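Endoglucanase (PDB 6WQV) probably hydrolyses internal beta-1,4 linkages of cellulose and related plant cell-wall polysaccharides, acting as a broad-specificity endoglucanase of glycoside hydrolase family 5. Local coordinates at residues A[148-151]-A[152-155]; A[103-106]-A[107-111]; A[257-260]-A[261-264]. All blocks are in the same frame, centred on the assembly; numbering follows the deposited sequence. Where two conformers were deposited one is given.

Interaction 1: A[148-151]-A[152-155]; sequences TRFG and SYDE
Phe150 and Tyr153 pack ring against ring across a type I beta turn that follows helix 129-149. In both residues CG is anti to the carbonyl carbon, with chi1 at -70° in Phe150 and -72° in Tyr153; this torsion in each, with the turn between them, leaves the two rings in contact at a slant. The touch is made mainly by two ring carbons: Phe150 CD1 lies 3.7 Å from Tyr153 CE1, over one face of the tyrosine ring. The rings meet obliquely, centroids 5.4 Å apart and planes at 47°. Tyr153 CD1 also comes 3.3 Å from Phe150 O. That same carbonyl oxygen receives a weak bond from Tyr153 N, at 3.3 Å, which closes the turn. Gly151 and Ser152 occupy the two middle positions, a small residue and a small polar one that fit a tight reversal partly open to solvent. The choice of aromatics follows from their surroundings: phenylalanine fills a buried apolar site, whereas tyrosine adds a hydroxyl that can reach polar groups beyond the turn. That hydroxyl bonds to Asn105 and Gln101 of helix 94-108, and the guanidinium of Arg149 grips the same helix through Glu94, Asn98 and Gln101. Phe150 is wedged between Met97, Gln101 and Val104 of helix 94-108 and Leu157 and Phe159 of strand 157-160, so the turn fills the junction between two helices and the barrel strand it leads into.

Interaction 2: A[103-106]-A[107-111]; sequences VVNY and VIDND
Val104, Asn105 and Tyr106 meet Val107 to Asn110 over the last turn of helix 94-108, the helix of the beta-alpha-beta unit between strands 73-76 and 113-117. Backbone bonds carry the frame. Ile108 N gives a nearly straight bond of 2.9 Å to Val104 O (N-H...O angle 173°), and Asp109 N gives one of 2.8 Å to Asn105 O. Beyond them the chain tightens: Asn110 N reaches back only three residues, to Val107 O, and the bond from Asp111 N to Ile108 O closes a type I turn from Ile108 to Asp111.

Among side chains, Asn110 ND2 makes a weak bond of 3.0 Å to Tyr106 O, while its carboxamide also pairs with Asp64. One water donates to both Asn105 OD1, at 2.9 Å, and Asp109 OD1, at 2.8 Å, bridging side chains four residues apart; Asn105 OD1 is shared with Tyr153 as well. In Asp109, CG is anti to the carbonyl carbon (chi1 -65°), which folds the carboxylate back until OD2 stands 3.2 Å from Asn105 O, a meeting of two acceptors.

The apolar contact joins Val104 and Ile108, which run alongside one another in the same direction, their CG1 atoms 3.9 Å apart; both touch Cys114 of strand 113-117, and Val104 is the buried one.

Aliphatic chains thus meet the barrel strand, while the exposed Asp109 shares a water with Asn105 and Asn110 is held by Asp64. Near the carbonyl-rich C-terminal end of the helix, the charge on Asp109 is likely to be somewhat disfavoured, and the bridging water would probably offset part of that cost.

Interaction 3: A[257-260]-A[261-264]; sequences SFTQ and SDIS
Asp262 folds back over Phe258 as the chain turns into helix 263-278. Its CB sits on one face of the phenylalanine ring, 3.7 Å from the centroid and displaced toward the rim, in a CH-pi contact; the closest ring atom is Phe258 CE2, at 3.4 Å. The next atom, CG, is anti to the carbonyl carbon (chi1 -64°), which turns the carboxylate back toward the loop backbone at Thr259, with CG 3.9 Å from Thr259 N. At the tip, OD2 accepts a bond of 2.9 Å from Thr259 N on its anti side, 20° out of the carboxylate plane. Two waters donate to the same oxygen, one of them linking it to Thr259 OG1, so three bonds grip this atom. A short acid suits the place because it reaches the backbone N-H while its CB still rests on the ring.

The backbone answers in the other direction, Asp262 N bonding to Thr259 O at 2.9 Å and Ile263 N to Gln260 O at 3.2 Å, so that Thr259 and Asp262 are joined by a reciprocal pair of bonds where the loop enters the helix. Thr259 OG1 takes a weak bond from Ser261 N. Gln260 OE1 lies 3.4 Å from Ile263 CD1.

Phe258 has CG anti to the backbone N (chi1 -176°), which carries the ring against the first residues of the helix, CE1 4.1 Å from Ile263 CG1. A serine here would probably open a gap under Asp262 CB and leave Ile263 without its aromatic neighbour. The ring meets Trp303 edge-to-face, touches Leu302, and abuts Phe248 of helix 246-249, while Ile263 packs on Asn306, Arg309 and Ile310; the turn thereby seats the start of helix 263-278 against helix 297-313.

From the N terminus, interaction 2 comes first, finishing helix 94-108 before strand 113-117. Interaction 1 follows, turning the chain from helix 129-149 toward strand 157-160, and interaction 3 leads into helix 263-278 much later. All are local contacts in series; none nests within or crosses another. Interactions 1 and 2 nevertheless touch, with centres about 13 Å apart: besides the polar link between Tyr153 and Asn105, Phe150 CE1 rests 3.9 Å from Val104 CB, tying successive helices of the barrel together. Interaction 3 lies across the chain's centre from interaction 1, their centres about 43 Å apart, and belongs to the later helices of the same (beta/alpha)8, or TIM, barrel.

Interaction 1: A[148-151]-A[152-155]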
loop_
_atom_site.group_PDB
_atom_site.type_symbol
_atom_site.label_atom_id
_atom_site.label_comp_id
_atom_site.label_asym_id
_atom_site.label_seq_id
_atom_site.Cartn_x
_atom_site.Cartn_y
_atom_site.Cartn_z
ATOM N N THR A 148 -7.481 -8.560 -15.503
ATOM C CA THR A 148 -8.047 -9.763 -16.102
ATOM C C THR A 148 -7.553 -11.014 -15.389
ATOM O O THR A 148 -8.325 -11.958 -15.185
ATOM C CB THR A 148 -7.796 -9.828 -17.610
ATOM O OG1 THR A 148 -6.400 -9.801 -17.900
ATOM C CG2 THR A 148 -8.452 -8.659 -18.305
ATOM N N ARG A 149 -6.280 -11.051 -14.981
ATOM C CA ARG A 149 -5.802 -12.240 -14.281
ATOM C C ARG A 149 -6.572 -12.454 -12.983
ATOM O O ARG A 149 -6.871 -13.597 -12.608
ATOM C CB ARG A 149 -4.300 -12.141 -13.996
ATOM C CG ARG A 149 -3.768 -13.262 -13.096
ATOM C CD ARG A 149 -3.853 -14.639 -13.756
ATOM N NE ARG A 149 -2.794 -14.841 -14.739
ATOM C CZ ARG A 149 -1.697 -15.578 -14.556
ATOM N NH1 ARG A 149 -1.469 -16.215 -13.412
ATOM N NH2 ARG A 149 -0.815 -15.667 -15.538
ATOM N N PHE A 150 -6.897 -11.366 -12.281
ATOM C CA PHE A 150 -7.482 -11.412 -10.949
ATOM C C PHE A 150 -8.970 -11.100 -10.951
ATOM O O PHE A 150 -9.556 -10.895 -9.887
ATOM C CB PHE A 150 -6.703 -10.491 -10.001
ATOM C CG PHE A 150 -5.325 -11.000 -9.676
ATOM C CD1 PHE A 150 -5.140 -11.925 -8.663
ATOM C CD2 PHE A 150 -4.224 -10.585 -10.408
ATOM C CE1 PHE A 150 -3.882 -12.421 -8.383
ATOM C CE2 PHE A 150 -2.961 -11.072 -10.123
ATOM C CZ PHE A 150 -2.791 -11.994 -9.117
ATOM N N GLY A 151 -9.605 -11.110 -12.120
ATOM C CA GLY A 151 -10.977 -10.657 -12.208
ATOM C C GLY A 151 -11.998 -11.550 -11.542
ATOM O O GLY A 151 -13.086 -11.073 -11.205
ATOM N N SER A 152 -11.672 -12.833 -11.343
ATOM C CA SER A 152 -12.619 -13.785 -10.778
ATOM C C SER A 152 -12.697 -13.724 -9.257
ATOM O O SER A 152 -13.610 -14.322 -8.675
ATOM C CB SER A 152 -12.251 -15.213 -11.201
ATOM O OG SER A 152 -10.982 -15.588 -10.687
ATOM N N TYR A 153 -11.773 -13.029 -8.606
ATOM C CA TYR A 153 -11.744 -12.980 -7.149
ATOM C C TYR A 153 -12.927 -12.190 -6.596
ATOM O O TYR A 153 -13.490 -11.320 -7.267
ATOM C CB TYR A 153 -10.416 -12.377 -6.680
ATOM C CG TYR A 153 -9.244 -13.307 -6.884
ATOM C CD1 TYR A 153 -8.794 -13.640 -8.155
ATOM C CD2 TYR A 153 -8.595 -13.865 -5.802
ATOM C CE1 TYR A 153 -7.732 -14.500 -8.332
ATOM C CE2 TYR A 153 -7.528 -14.722 -5.966
ATOM C CZ TYR A 153 -7.100 -15.037 -7.235
ATOM O OH TYR A 153 -6.039 -15.892 -7.419
ATOM N N ASP A 154 -13.317 -12.509 -5.357
ATOM C CA ASP A 154 -14.485 -11.884 -4.747
ATOM C C ASP A 154 -14.085 -10.570 -4.066
ATOM O O ASP A 154 -13.020 -10.010 -4.342
ATOM C CB ASP A 154 -15.256 -12.878 -3.862
ATOM C CG ASP A 154 -14.523 -13.261 -2.589
ATOM O OD1 ASP A 154 -13.585 -12.556 -2.158
ATOM O OD2 ASP A 154 -14.921 -14.295 -2.007
ATOM N N GLU A 155 -14.948 -10.057 -3.185
ATOM C CA GLU A 155 -14.757 -8.736 -2.600
ATOM C C GLU A 155 -13.549 -8.671 -1.680
ATOM O O GLU A 155 -13.150 -7.570 -1.280
ATOM C CB GLU A 155 -16.023 -8.301 -1.855
ATOM C CG GLU A 155 -16.281 -9.003 -0.528
ATOM C CD GLU A 155 -16.866 -10.399 -0.669
ATOM O OE1 GLU A 155 -17.144 -10.853 -1.800
ATOM O OE2 GLU A 155 -17.053 -11.057 0.372
#

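Interaction 2: A[103-106]-A[107-111]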
loop_
_atom_site.group_PDB
_atom_site.type_symbol
_atom_site.label_atom_id
_atom_site.label_comp_id
_atom_site.label_asym_id
_atom_site.label_seq_id
_atom_site.Cartn_x
_atom_site.Cartn_y
_atom_site.Cartn_z
ATOM N N VAL A 103 1.120 -15.806 -4.292
ATOM C CA VAL A 103 1.220 -15.077 -3.032
ATOM C C VAL A 103 -0.128 -14.476 -2.653
ATOM O O VAL A 103 -0.546 -14.529 -1.488
ATOM C CB VAL A 103 2.323 -14.010 -3.116
ATOM C CG1 VAL A 103 2.292 -13.117 -1.891
ATOM C CG2 VAL A 103 3.692 -14.661 -3.264
ATOM N N VAL A 104 -0.830 -13.882 -3.621
ATOM C CA VAL A 104 -2.190 -13.420 -3.365
ATOM C C VAL A 104 -3.041 -14.552 -2.808
ATOM O O VAL A 104 -3.808 -14.364 -1.855
ATOM C CB VAL A 104 -2.799 -12.806 -4.638
ATOM C CG1 VAL A 104 -4.300 -12.594 -4.469
ATOM C CG2 VAL A 104 -2.093 -11.499 -4.949
ATOM N N ASN A 105 -2.900 -15.757 -3.368
ATOM C CA ASN A 105 -3.715 -16.874 -2.899
ATOM C C ASN A 105 -3.379 -17.274 -1.466
ATOM O O ASN A 105 -4.265 -17.741 -0.742
ATOM C CB ASN A 105 -3.608 -18.071 -3.842
ATOM C CG ASN A 105 -4.415 -17.898 -5.102
ATOM O OD1 ASN A 105 -5.298 -17.034 -5.182
ATOM N ND2 ASN A 105 -4.121 -18.709 -6.103
ATOM N N TYR A 106 -2.122 -17.118 -1.030
ATOM C CA TYR A 106 -1.818 -17.385 0.378
ATOM C C TYR A 106 -2.733 -16.563 1.284
ATOM O O TYR A 106 -3.155 -17.019 2.358
ATOM C CB TYR A 106 -0.371 -17.017 0.735
ATOM C CG TYR A 106 0.762 -17.765 0.068
ATOM C CD1 TYR A 106 0.616 -19.054 -0.415
ATOM C CD2 TYR A 106 2.009 -17.163 -0.045
ATOM C CE1 TYR A 106 1.682 -19.711 -1.030
ATOM C CE2 TYR A 106 3.068 -17.806 -0.637
ATOM C CZ TYR A 106 2.904 -19.077 -1.134
ATOM O OH TYR A 106 3.969 -19.723 -1.733
ATOM N N VAL A 107 -3.026 -15.325 0.869
ATOM C CA VAL A 107 -3.870 -14.408 1.630
ATOM C C VAL A 107 -5.338 -14.736 1.430
ATOM O O VAL A 107 -6.093 -14.925 2.395
ATOM C CB VAL A 107 -3.555 -12.956 1.200
ATOM C CG1 VAL A 107 -4.402 -11.966 1.974
ATOM C CG2 VAL A 107 -2.063 -12.647 1.341
ATOM N N ILE A 108 -5.772 -14.809 0.167
ATOM C CA ILE A 108 -7.185 -15.029 -0.134
ATOM C C ILE A 108 -7.661 -16.350 0.444
ATOM O O ILE A 108 -8.769 -16.441 0.987
ATOM C CB ILE A 108 -7.424 -14.930 -1.655
ATOM C CG1 ILE A 108 -7.215 -13.480 -2.107
ATOM C CG2 ILE A 108 -8.808 -15.460 -2.028
ATOM C CD1 ILE A 108 -8.291 -12.514 -1.619
ATOM N N ASP A 109 -6.843 -17.400 0.327
ATOM C CA ASP A 109 -7.248 -18.717 0.801
ATOM C C ASP A 109 -7.229 -18.826 2.316
ATOM O O ASP A 109 -7.679 -19.847 2.855
ATOM C CB ASP A 109 -6.331 -19.785 0.220
ATOM C CG ASP A 109 -6.452 -19.903 -1.275
ATOM O OD1 ASP A 109 -7.484 -19.471 -1.836
ATOM O OD2 ASP A 109 -5.512 -20.435 -1.895
ATOM N N ASN A 110 -6.699 -17.824 3.003
ATOM C CA ASN A 110 -6.805 -17.702 4.448
ATOM C C ASN A 110 -8.022 -16.891 4.876
ATOM O O ASN A 110 -8.116 -16.508 6.046
ATOM C CB ASN A 110 -5.540 -17.070 5.014
ATOM C CG ASN A 110 -4.584 -18.089 5.574
ATOM O OD1 ASN A 110 -4.990 -18.999 6.292
ATOM N ND2 ASN A 110 -3.307 -17.948 5.248
ATOM N N ASP A 111 -8.944 -16.602 3.951
ATOM C CA ASP A 111 -10.164 -15.872 4.284
ATOM C C ASP A 111 -9.820 -14.478 4.794
ATOM O O ASP A 111 -10.458 -13.951 5.709
ATOM C CB ASP A 111 -10.976 -16.663 5.310
ATOM C CG ASP A 111 -12.432 -16.258 5.379
ATOM O OD1 ASP A 111 -12.956 -15.571 4.468
ATOM O OD2 ASP A 111 -13.060 -16.660 6.379
HETATM O O HOH W 1 -7.809 -18.199 -4.323
#

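Interaction 3: A[257-260]-A[261-264]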
loop_
_atom_site.group_PDB
_atom_site.type_symbol
_atom_site.label_atom_id
_atom_site.label_comp_id
_atom_site.label_asym_id
_atom_site.label_seq_id
_atom_site.Cartn_x
_atom_site.Cartn_y
_atom_site.Cartn_z
ATOM N N SER A 257 12.647 8.812 21.094
ATOM C CA SER A 257 11.712 9.029 22.189
ATOM C C SER A 257 10.325 9.357 21.657
ATOM O O SER A 257 10.180 10.190 20.758
ATOM C CB SER A 257 12.200 10.186 23.061
ATOM O OG SER A 257 11.221 10.575 24.005
ATOM N N PHE A 258 9.310 8.713 22.234
ATOM C CA PHE A 258 7.910 9.088 22.063
ATOM C C PHE A 258 7.276 9.056 23.443
ATOM O O PHE A 258 7.397 8.053 24.157
ATOM C CB PHE A 258 7.170 8.133 21.128
ATOM C CG PHE A 258 5.745 8.544 20.858
ATOM C CD1 PHE A 258 4.742 8.204 21.748
ATOM C CD2 PHE A 258 5.408 9.264 19.723
ATOM C CE1 PHE A 258 3.431 8.580 21.522
ATOM C CE2 PHE A 258 4.089 9.637 19.486
ATOM C CZ PHE A 258 3.102 9.291 20.385
ATOM N N THR A 259 6.614 10.142 23.830
ATOM C CA THR A 259 6.127 10.285 25.193
ATOM C C THR A 259 4.667 10.725 25.182
ATOM O O THR A 259 4.083 11.002 24.133
ATOM C CB THR A 259 6.961 11.311 25.974
ATOM O OG1 THR A 259 6.646 12.630 25.507
ATOM C CG2 THR A 259 8.453 11.063 25.808
ATOM N N GLN A 260 4.080 10.796 26.382
ATOM C CA GLN A 260 2.727 11.328 26.528
ATOM C C GLN A 260 2.575 12.649 25.786
ATOM O O GLN A 260 1.523 12.925 25.191
ATOM C CB GLN A 260 2.414 11.522 28.016
ATOM C CG GLN A 260 1.246 12.451 28.306
ATOM C CD GLN A 260 -0.081 11.813 27.971
ATOM O OE1 GLN A 260 -0.223 10.595 28.035
ATOM N NE2 GLN A 260 -1.058 12.630 27.595
ATOM N N SER A 261 3.617 13.478 25.817
ATOM C CA SER A 261 3.547 14.799 25.207
ATOM C C SER A 261 3.341 14.737 23.698
ATOM O O SER A 261 2.817 15.695 23.120
ATOM C CB SER A 261 4.830 15.570 25.523
ATOM O OG SER A 261 5.072 15.623 26.917
ATOM N N ASP A 262 3.731 13.639 23.046
ATOM C CA ASP A 262 3.619 13.502 21.598
ATOM C C ASP A 262 2.261 12.998 21.135
ATOM O O ASP A 262 1.988 13.005 19.927
ATOM C CB ASP A 262 4.696 12.542 21.088
ATOM C CG ASP A 262 6.082 13.071 21.321
ATOM O OD1 ASP A 262 6.324 14.235 20.951
ATOM O OD2 ASP A 262 6.914 12.350 21.908
ATOM N N ILE A 263 1.406 12.558 22.055
ATOM C CA ILE A 263 0.112 12.023 21.654
ATOM C C ILE A 263 -0.710 13.098 20.948
ATOM O O ILE A 263 -1.410 12.812 19.968
ATOM C CB ILE A 263 -0.617 11.418 22.869
ATOM C CG1 ILE A 263 0.168 10.215 23.406
ATOM C CG2 ILE A 263 -2.019 11.000 22.475
ATOM C CD1 ILE A 263 -0.349 9.659 24.727
ATOM N N SER A 264 -0.611 14.344 21.411
ATOM C CA SER A 264 -1.444 15.409 20.855
ATOM C C SER A 264 -1.106 15.685 19.393
ATOM O O SER A 264 -1.999 15.979 18.589
ATOM C CB SER A 264 -1.307 16.686 21.687
ATOM O OG SER A 264 0.038 17.134 21.742
HETATM O O HOH W 2 8.941 12.174 19.797
HETATM O O HOH W 3 8.124 14.253 27.672
HETATM O O HOH W 4 8.054 13.894 23.790
HETATM O O HOH W 5 -0.091 14.869 24.354
#